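Local coordinates for Lmaj004144AAA protein (Leishmania major, PDB 1Y63) that probably transfers phosphate reversibly between nucleoside triphosphates and monophosphates as an AK6-type adenylate kinase, and probably also hydrolyses ATP to support 18S rRNA maturation, at residues G10-I15 with P78-R83; E28-A31 with G36-H39; A31-G36 with E170-V175. One frame throughout, in Å; residues are numbered along the deposited sequence.

Interaction 1. Residues G10-I15 with P78-R83; sequences GINILI and PIMVSR
N12 meets M80 through one hydrogen bond and one van der Waals contact of a methyl group, and both involve the same amide. The bond runs from N12 ND2 to the M80 carbonyl oxygen at 3.0 Å and is fairly straight, with an N-H...O angle of 159°. It leaves ND2 close to the amide plane and reaches the carbonyl off its C=O line, at a C=O...N angle of 140°.

The methyl group of M80 makes the second contact. Bends at chi2 and chi3 curl the thioether back from the last turn of helix 66-80 and lay CE over the face of the amide, 3.6 Å from N12 CG. The M80 side chain also packs on L40, V88 and W100.

A water forms the remaining link. It accepts from G10 N at 3.0 Å and donates both to M80 O at 2.8 Å and to S82 O at 2.6 Å, which ties the residues before strand 12-16 to the turn that follows the helix. The M80 carbonyl thus receives two donors, ND2 and the water. In the same turn I79 O is gripped by the S82 hydroxyl at 2.6 Å, measured from OG, and by the S82 amide, which closes the turn after the helix; a manganese ion is bound just there by S82, R83 and H86.

Strand 12-16 is the middle strand of the parallel P-loop NTPase sheet, and N12 uses its whole amide there: ND2 also bonds to W100 O, while OD1 pairs with H86 ND1. As H86 NE2 is a manganese ligand, N12 is a second-shell residue that probably helps to fix the rotation of that imidazole, and its buried polar atoms are satisfied by two backbone carbonyls and a histidine.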
loop_
_atom_site.group_PDB
_atom_site.type_symbol
_atom_site.label_atom_id
_atom_site.label_comp_id
_atom_site.label_asym_id
_atom_site.label_seq_id
_atom_site.Cartn_x
_atom_site.Cartn_y
_atom_site.Cartn_z
ATOM N N GLY A 10 14.148 -5.303 10.059
ATOM C CA GLY A 10 12.909 -5.121 10.803
ATOM C C GLY A 10 11.725 -5.814 10.162
ATOM O O GLY A 10 11.904 -6.673 9.286
ATOM N N ILE A 11 10.526 -5.439 10.607
ATOM C CA ILE A 11 9.277 -5.955 10.041
ATOM C C ILE A 11 8.735 -4.937 9.054
ATOM O O ILE A 11 8.571 -3.771 9.378
ATOM C CB ILE A 11 8.227 -6.241 11.127
ATOM C CG1 ILE A 11 8.786 -7.248 12.150
ATOM C CG2 ILE A 11 6.930 -6.747 10.498
ATOM C CD1 ILE A 11 8.976 -8.629 11.593
ATOM N N ASN A 12 8.478 -5.391 7.830
ATOM C CA ASN A 12 7.989 -4.517 6.751
ATOM C C ASN A 12 6.622 -4.971 6.285
ATOM O O ASN A 12 6.427 -6.139 5.998
ATOM C CB ASN A 12 8.933 -4.532 5.563
ATOM C CG ASN A 12 10.277 -3.914 5.867
ATOM O OD1 ASN A 12 10.391 -3.045 6.724
ATOM N ND2 ASN A 12 11.308 -4.360 5.151
ATOM N N ILE A 13 5.704 -4.020 6.206
ATOM C CA ILE A 13 4.332 -4.247 5.736
ATOM C C ILE A 13 4.059 -3.389 4.518
ATOM O O ILE A 13 4.484 -2.225 4.465
ATOM C CB ILE A 13 3.324 -3.856 6.841
ATOM C CG1 ILE A 13 3.605 -4.645 8.128
ATOM C CG2 ILE A 13 1.869 -4.027 6.350
ATOM C CD1 ILE A 13 2.774 -4.132 9.276
ATOM N N LEU A 14 3.354 -3.952 3.533
ATOM C CA LEU A 14 2.850 -3.199 2.403
ATOM C C LEU A 14 1.349 -3.102 2.521
ATOM O O LEU A 14 0.688 -4.095 2.752
ATOM C CB LEU A 14 3.207 -3.888 1.090
ATOM C CG LEU A 14 2.649 -3.266 -0.207
ATOM C CD1 LEU A 14 3.155 -1.845 -0.381
ATOM C CD2 LEU A 14 3.037 -4.153 -1.383
ATOM N N ILE A 15 0.833 -1.870 2.412
ATOM C CA ILE A 15 -0.610 -1.607 2.307
ATOM C C ILE A 15 -0.879 -1.159 0.870
ATOM O O ILE A 15 -0.323 -0.159 0.394
ATOM C CB ILE A 15 -1.109 -0.516 3.288
ATOM C CG1 ILE A 15 -0.559 -0.696 4.713
ATOM C CG2 ILE A 15 -2.627 -0.466 3.262
ATOM C CD1 ILE A 15 -0.904 -1.967 5.384
ATOM N N PRO A 78 17.752 1.039 0.558
ATOM C CA PRO A 78 18.399 1.245 1.864
ATOM C C PRO A 78 17.429 1.454 3.023
ATOM O O PRO A 78 17.712 0.981 4.135
ATOM C CB PRO A 78 19.273 2.481 1.632
ATOM C CG PRO A 78 18.661 3.165 0.471
ATOM C CD PRO A 78 18.192 2.061 -0.413
ATOM N N ILE A 79 16.289 2.102 2.762
ATOM C CA ILE A 79 15.281 2.281 3.807
ATOM C C ILE A 79 14.725 0.912 4.205
ATOM O O ILE A 79 14.595 0.575 5.379
ATOM C CB ILE A 79 14.156 3.189 3.356
ATOM C CG1 ILE A 79 14.713 4.543 2.884
ATOM C CG2 ILE A 79 13.186 3.417 4.487
ATOM C CD1 ILE A 79 13.754 5.314 1.975
ATOM N N MET A 80 14.415 0.099 3.208
ATOM C CA MET A 80 13.697 -1.139 3.465
ATOM C C MET A 80 14.505 -2.160 4.240
ATOM O O MET A 80 13.938 -2.989 4.930
ATOM C CB MET A 80 13.185 -1.735 2.154
ATOM C CG MET A 80 12.180 -0.822 1.471
ATOM S SD MET A 80 10.729 -0.399 2.502
ATOM C CE MET A 80 10.039 -2.022 2.790
ATOM N N VAL A 81 15.834 -2.090 4.142
ATOM C CA VAL A 81 16.707 -3.036 4.846
ATOM C C VAL A 81 17.277 -2.446 6.135
ATOM O O VAL A 81 18.042 -3.119 6.844
ATOM C CB VAL A 81 17.864 -3.548 3.948
ATOM C CG1 VAL A 81 17.289 -4.249 2.743
ATOM C CG2 VAL A 81 18.786 -2.409 3.540
ATOM N N SER A 82 16.916 -1.204 6.426
ATOM C CA SER A 82 17.401 -0.495 7.616
ATOM C C SER A 82 16.734 -0.974 8.908
ATOM O O SER A 82 15.696 -1.616 8.880
ATOM C CB SER A 82 17.207 1.018 7.449
ATOM O OG SER A 82 15.853 1.413 7.552
ATOM N N ARG A 83 17.338 -0.644 10.056
ATOM C CA ARG A 83 16.762 -1.040 11.344
ATOM C C ARG A 83 15.414 -0.342 11.532
ATOM O O ARG A 83 15.200 0.744 11.012
ATOM C CB ARG A 83 17.715 -0.721 12.510
ATOM C CG ARG A 83 18.097 0.750 12.646
ATOM C CD ARG A 83 18.974 1.021 13.892
ATOM N NE ARG A 83 20.117 0.111 14.043
ATOM C CZ ARG A 83 21.032 0.207 15.009
ATOM N NH1 ARG A 83 20.964 1.179 15.916
ATOM N NH2 ARG A 83 22.031 -0.667 15.071
HETATM O O HOH W 1 14.525 -3.578 7.614
#

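Interaction 2. Residues E28-A31 with G36-H39; sequences EMIA and GFQH. With MN (manganese (II) ion), chain C.
The F37 ring takes the I30 CG2 methyl on one face, and the H39 ring meets the carboxylate of E28 through a shared manganese ion. I30 CG2 stands 4.2 Å from the F37 ring centroid, 23° off the normal, in a CH-pi contact displaced toward the CG side of the ring. At the edge of the imidazole, near its plane, lies a water that is also a metal ligand; the E28 carboxylate is turned 70° to the ring.

Manganese is held by E28 OE2 at 2.2 Å and by H39 ND1 at 2.3 Å, and four waters complete an octahedron in which the two protein ligands sit side by side, each with a water trans to it. With CG of H39 anti to its backbone N (chi1 170°), the ring reaches out to the metal, while E28 arrives by a bend at chi2.

The two segments belong to the beta-alpha-beta unit of the P-loop fold: helix 23-33, which follows the P-loop, leads into strand 37-41 at one margin of the parallel sheet. Nearer the turn, A31 CB rests against F37 O at 3.8 Å, and a water 2.6 Å from A31 O, probably donating to it, accepts from F37 N.

Second-shell bonds steady the metal site. One metal-bound water donates to E28 OE1 at 2.6 Å, engaging the carboxylate oxygen that does not bind the ion, and another donates to H39 O at 2.8 Å. On the far side of the imidazole, H39 NE2 is hydrogen-bonded to D89 OD2.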
loop_
_atom_site.group_PDB
_atom_site.type_symbol
_atom_site.label_atom_id
_atom_site.label_comp_id
_atom_site.label_asym_id
_atom_site.label_seq_id
_atom_site.Cartn_x
_atom_site.Cartn_y
_atom_site.Cartn_z
ATOM N N GLU A 28 -0.974 5.479 8.368
ATOM C CA GLU A 28 -0.752 6.451 9.425
ATOM C C GLU A 28 -1.267 5.957 10.764
ATOM O O GLU A 28 -0.658 6.220 11.803
ATOM C CB GLU A 28 -1.315 7.819 9.055
ATOM C CG GLU A 28 -0.604 8.427 7.838
ATOM C CD GLU A 28 0.776 9.013 8.140
ATOM O OE1 GLU A 28 1.345 8.804 9.236
ATOM O OE2 GLU A 28 1.309 9.702 7.249
ATOM N N MET A 29 -2.370 5.222 10.768
ATOM C CA MET A 29 -2.805 4.561 12.003
ATOM C C MET A 29 -1.783 3.582 12.551
ATOM O O MET A 29 -1.503 3.567 13.747
ATOM C CB MET A 29 -4.140 3.869 11.803
ATOM C CG MET A 29 -4.663 3.265 13.075
ATOM S SD MET A 29 -6.241 2.382 13.029
ATOM C CE MET A 29 -7.397 3.712 13.304
ATOM N N ILE A 30 -1.202 2.784 11.670
ATOM C CA ILE A 30 -0.142 1.873 12.064
ATOM C C ILE A 30 1.059 2.635 12.630
ATOM O O ILE A 30 1.596 2.294 13.690
ATOM C CB ILE A 30 0.247 0.973 10.865
ATOM C CG1 ILE A 30 -0.884 -0.017 10.554
ATOM C CG2 ILE A 30 1.565 0.254 11.105
ATOM C CD1 ILE A 30 -0.786 -0.655 9.192
ATOM N N ALA A 31 1.498 3.675 11.927
ATOM C CA ALA A 31 2.646 4.437 12.374
ATOM C C ALA A 31 2.381 5.104 13.718
ATOM O O ALA A 31 3.320 5.255 14.539
ATOM C CB ALA A 31 3.029 5.463 11.347
ATOM N N GLY A 36 7.356 1.400 16.597
ATOM C CA GLY A 36 8.531 1.498 15.748
ATOM C C GLY A 36 8.315 1.441 14.256
ATOM O O GLY A 36 9.230 1.034 13.555
ATOM N N PHE A 37 7.139 1.846 13.764
ATOM C CA PHE A 37 6.865 1.857 12.324
ATOM C C PHE A 37 7.027 3.237 11.705
ATOM O O PHE A 37 6.489 4.231 12.226
ATOM C CB PHE A 37 5.458 1.336 12.027
ATOM C CG PHE A 37 5.371 -0.140 11.958
ATOM C CD1 PHE A 37 5.193 -0.883 13.116
ATOM C CD2 PHE A 37 5.504 -0.814 10.741
ATOM C CE1 PHE A 37 5.127 -2.252 13.060
ATOM C CE2 PHE A 37 5.441 -2.179 10.687
ATOM C CZ PHE A 37 5.265 -2.905 11.849
ATOM N N GLN A 38 7.758 3.274 10.596
ATOM C CA GLN A 38 7.936 4.447 9.746
ATOM C C GLN A 38 7.112 4.225 8.489
ATOM O O GLN A 38 7.230 3.173 7.846
ATOM C CB GLN A 38 9.411 4.606 9.328
ATOM C CG GLN A 38 9.672 5.709 8.275
ATOM C CD GLN A 38 11.074 5.622 7.633
ATOM O OE1 GLN A 38 11.938 4.899 8.109
ATOM N NE2 GLN A 38 11.275 6.341 6.530
ATOM N N HIS A 39 6.335 5.238 8.125
ATOM C CA HIS A 39 5.481 5.226 6.956
ATOM C C HIS A 39 6.228 5.764 5.752
ATOM O O HIS A 39 6.815 6.850 5.807
ATOM C CB HIS A 39 4.259 6.109 7.228
ATOM C CG HIS A 39 3.395 6.397 6.037
ATOM N ND1 HIS A 39 2.825 7.639 5.820
ATOM C CD2 HIS A 39 2.921 5.593 5.057
ATOM C CE1 HIS A 39 2.062 7.590 4.741
ATOM N NE2 HIS A 39 2.106 6.365 4.255
HETATM MN MN MN C . 3.423 9.650 6.741
HETATM O O HOH W 2 3.881 9.161 8.662
HETATM O O HOH W 3 5.241 3.616 15.190
HETATM O O HOH W 4 5.601 9.408 6.111
HETATM O O HOH W 5 3.185 10.579 4.769
HETATM O O HOH W 6 3.984 11.688 7.439
#

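Interaction 3. Residues A31-G36 with E170-V175; sequences AAELDG and EIRERV
This is a small contact of a leucine with an isoleucine and the flat end of an arginine, between the end of helix 23-33, with the turn after it, and the helix 161-178, part of a predicted coiled coil; L34 and R172 carry it. L34 is the first residue to leave helical backbone angles, and its side chain extends from there to the second helix.

The two L34 methyls divide the work. CD1 meets I171 CG2 at 4.1 Å on the buried side, where I171 also packs on I13, M103 and V105 of the sheet. CD2 sits over the centre of one face of the R172 guanidinium, a close 3.3 Å from CZ, and additionally lies 3.8 Å from R172 CB. The arginine thus folds round this methyl: CG is anti to the backbone N (chi1 -173°), and the bend at chi3 (-62°) brings the flat group back across it.

E33 supplies the polar surroundings. Its carbonyl oxygen lies at the guanidinium edge, 3.7 Å from R172 NH1, and its carboxylate oxygen OE1 is 4.1 Å from R172 NH2, with the two planes 48° apart. These separations exceed those of a hydrogen bond or salt bridge, and both residues are exposed. The charge attraction is therefore probably modest and screened by solvent, and the contact of R172 is then mainly van der Waals, its flat face against a leucine methyl.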
loop_
_atom_site.group_PDB
_atom_site.type_symbol
_atom_site.label_atom_id
_atom_site.label_comp_id
_atom_site.label_asym_id
_atom_site.label_seq_id
_atom_site.Cartn_x
_atom_site.Cartn_y
_atom_site.Cartn_z
ATOM N N ALA A 31 1.498 3.675 11.927
ATOM C CA ALA A 31 2.646 4.437 12.374
ATOM C C ALA A 31 2.381 5.104 13.718
ATOM O O ALA A 31 3.320 5.255 14.539
ATOM C CB ALA A 31 3.029 5.463 11.347
ATOM N N ALA A 32 1.133 5.496 13.958
ATOM C CA ALA A 32 0.741 6.112 15.242
ATOM C C ALA A 32 0.573 5.148 16.401
ATOM O O ALA A 32 0.864 5.501 17.554
ATOM C CB ALA A 32 -0.546 6.905 15.075
ATOM N N GLU A 33 0.049 3.966 16.119
ATOM C CA GLU A 33 -0.398 3.017 17.138
ATOM C C GLU A 33 0.546 1.885 17.413
ATOM O O GLU A 33 0.605 1.417 18.538
ATOM C CB GLU A 33 -1.693 2.357 16.714
ATOM C CG GLU A 33 -2.881 3.221 16.765
ATOM C CD GLU A 33 -4.157 2.395 16.858
ATOM O OE1 GLU A 33 -4.220 1.310 16.240
ATOM O OE2 GLU A 33 -5.089 2.833 17.553
ATOM N N LEU A 34 1.225 1.390 16.390
ATOM C CA LEU A 34 2.137 0.246 16.552
ATOM C C LEU A 34 3.547 0.739 16.866
ATOM O O LEU A 34 3.866 1.912 16.656
ATOM C CB LEU A 34 2.093 -0.674 15.317
ATOM C CG LEU A 34 0.732 -1.252 14.897
ATOM C CD1 LEU A 34 0.969 -2.431 13.948
ATOM C CD2 LEU A 34 -0.166 -1.680 16.017
ATOM N N ASP A 35 4.375 -0.138 17.423
ATOM C CA ASP A 35 5.692 0.259 17.908
ATOM C C ASP A 35 6.717 0.248 16.796
ATOM O O ASP A 35 6.928 -0.790 16.160
ATOM C CB ASP A 35 6.191 -0.689 19.000
ATOM C CG ASP A 35 7.635 -0.420 19.394
ATOM O OD1 ASP A 35 7.939 0.717 19.816
ATOM O OD2 ASP A 35 8.468 -1.345 19.288
ATOM N N GLY A 36 7.356 1.400 16.597
ATOM C CA GLY A 36 8.531 1.498 15.748
ATOM C C GLY A 36 8.315 1.441 14.256
ATOM O O GLY A 36 9.230 1.034 13.555
ATOM N N GLU A 170 -5.606 -6.912 13.865
ATOM C CA GLU A 170 -5.158 -8.154 13.231
ATOM C C GLU A 170 -3.695 -8.025 12.803
ATOM O O GLU A 170 -2.907 -8.945 12.975
ATOM C CB GLU A 170 -6.052 -8.526 12.036
ATOM C CG GLU A 170 -5.648 -9.820 11.334
ATOM C CD GLU A 170 -6.058 -11.071 12.090
ATOM O OE1 GLU A 170 -6.951 -10.974 12.951
ATOM O OE2 GLU A 170 -5.497 -12.147 11.802
ATOM N N ILE A 171 -3.317 -6.888 12.233
ATOM C CA ILE A 171 -1.920 -6.653 11.848
ATOM C C ILE A 171 -1.001 -6.719 13.070
ATOM O O ILE A 171 0.045 -7.368 13.035
ATOM C CB ILE A 171 -1.787 -5.292 11.112
ATOM C CG1 ILE A 171 -2.466 -5.380 9.744
ATOM C CG2 ILE A 171 -0.333 -4.892 10.958
ATOM C CD1 ILE A 171 -2.644 -4.044 9.025
ATOM N N ARG A 172 -1.398 -6.047 14.149
ATOM C CA ARG A 172 -0.633 -6.051 15.391
ATOM C C ARG A 172 -0.390 -7.477 15.873
ATOM O O ARG A 172 0.721 -7.833 16.274
ATOM C CB ARG A 172 -1.364 -5.244 16.484
ATOM C CG ARG A 172 -0.548 -5.073 17.758
ATOM C CD ARG A 172 -1.383 -4.615 18.942
ATOM N NE ARG A 172 -2.015 -3.303 18.778
ATOM C CZ ARG A 172 -1.451 -2.123 19.054
ATOM N NH1 ARG A 172 -0.195 -2.031 19.482
ATOM N NH2 ARG A 172 -2.154 -1.008 18.878
ATOM N N GLU A 173 -1.430 -8.304 15.835
ATOM C CA GLU A 173 -1.306 -9.689 16.275
ATOM C C GLU A 173 -0.329 -10.473 15.417
ATOM O O GLU A 173 0.519 -11.217 15.936
ATOM C CB GLU A 173 -2.663 -10.378 16.259
ATOM C CG GLU A 173 -3.637 -9.893 17.304
ATOM C CD GLU A 173 -5.075 -10.361 17.032
ATOM O OE1 GLU A 173 -5.310 -11.120 16.065
ATOM O OE2 GLU A 173 -5.973 -9.966 17.789
ATOM N N ARG A 174 -0.443 -10.294 14.099
ATOM C CA ARG A 174 0.437 -10.943 13.153
ATOM C C ARG A 174 1.871 -10.456 13.285
ATOM O O ARG A 174 2.798 -11.257 13.190
ATOM C CB ARG A 174 -0.070 -10.768 11.732
ATOM C CG ARG A 174 -1.375 -11.479 11.479
ATOM C CD ARG A 174 -1.793 -11.417 10.022
ATOM N NE ARG A 174 -2.939 -12.292 9.760
ATOM C CZ ARG A 174 -3.147 -12.976 8.631
ATOM N NH1 ARG A 174 -2.290 -12.913 7.625
ATOM N NH2 ARG A 174 -4.236 -13.736 8.512
ATOM N N VAL A 175 2.050 -9.165 13.558
ATOM C CA VAL A 175 3.382 -8.597 13.721
ATOM C C VAL A 175 4.073 -9.188 14.963
ATOM O O VAL A 175 5.260 -9.500 14.935
ATOM C CB VAL A 175 3.337 -7.041 13.811
ATOM C CG1 VAL A 175 4.648 -6.476 14.323
ATOM C CG2 VAL A 175 3.048 -6.449 12.485
#

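In the fold
Helix 23-33 serves two contacts: interaction 2 joins it to strand 37-41, and interaction 3 joins its end and the turn after it to helix 161-178. The 10-15/78-83 contact starts instead from the middle strand. All three converge on a common apolar interior, where I13 CD1 touches F37 CE2 at 3.6 Å and I171 CG2 at 3.6 Å, and I30 meets I171. Interactions 1 and 2 have no exposed touching residue, whereas two of four in interaction 3 are exposed. Interaction 1 relies on a buried amide and a water beside one manganese site, interaction 2 on direct coordination of another manganese, and interaction 3, nearest the surface, on leucine methyls against an isoleucine and a guanidinium face.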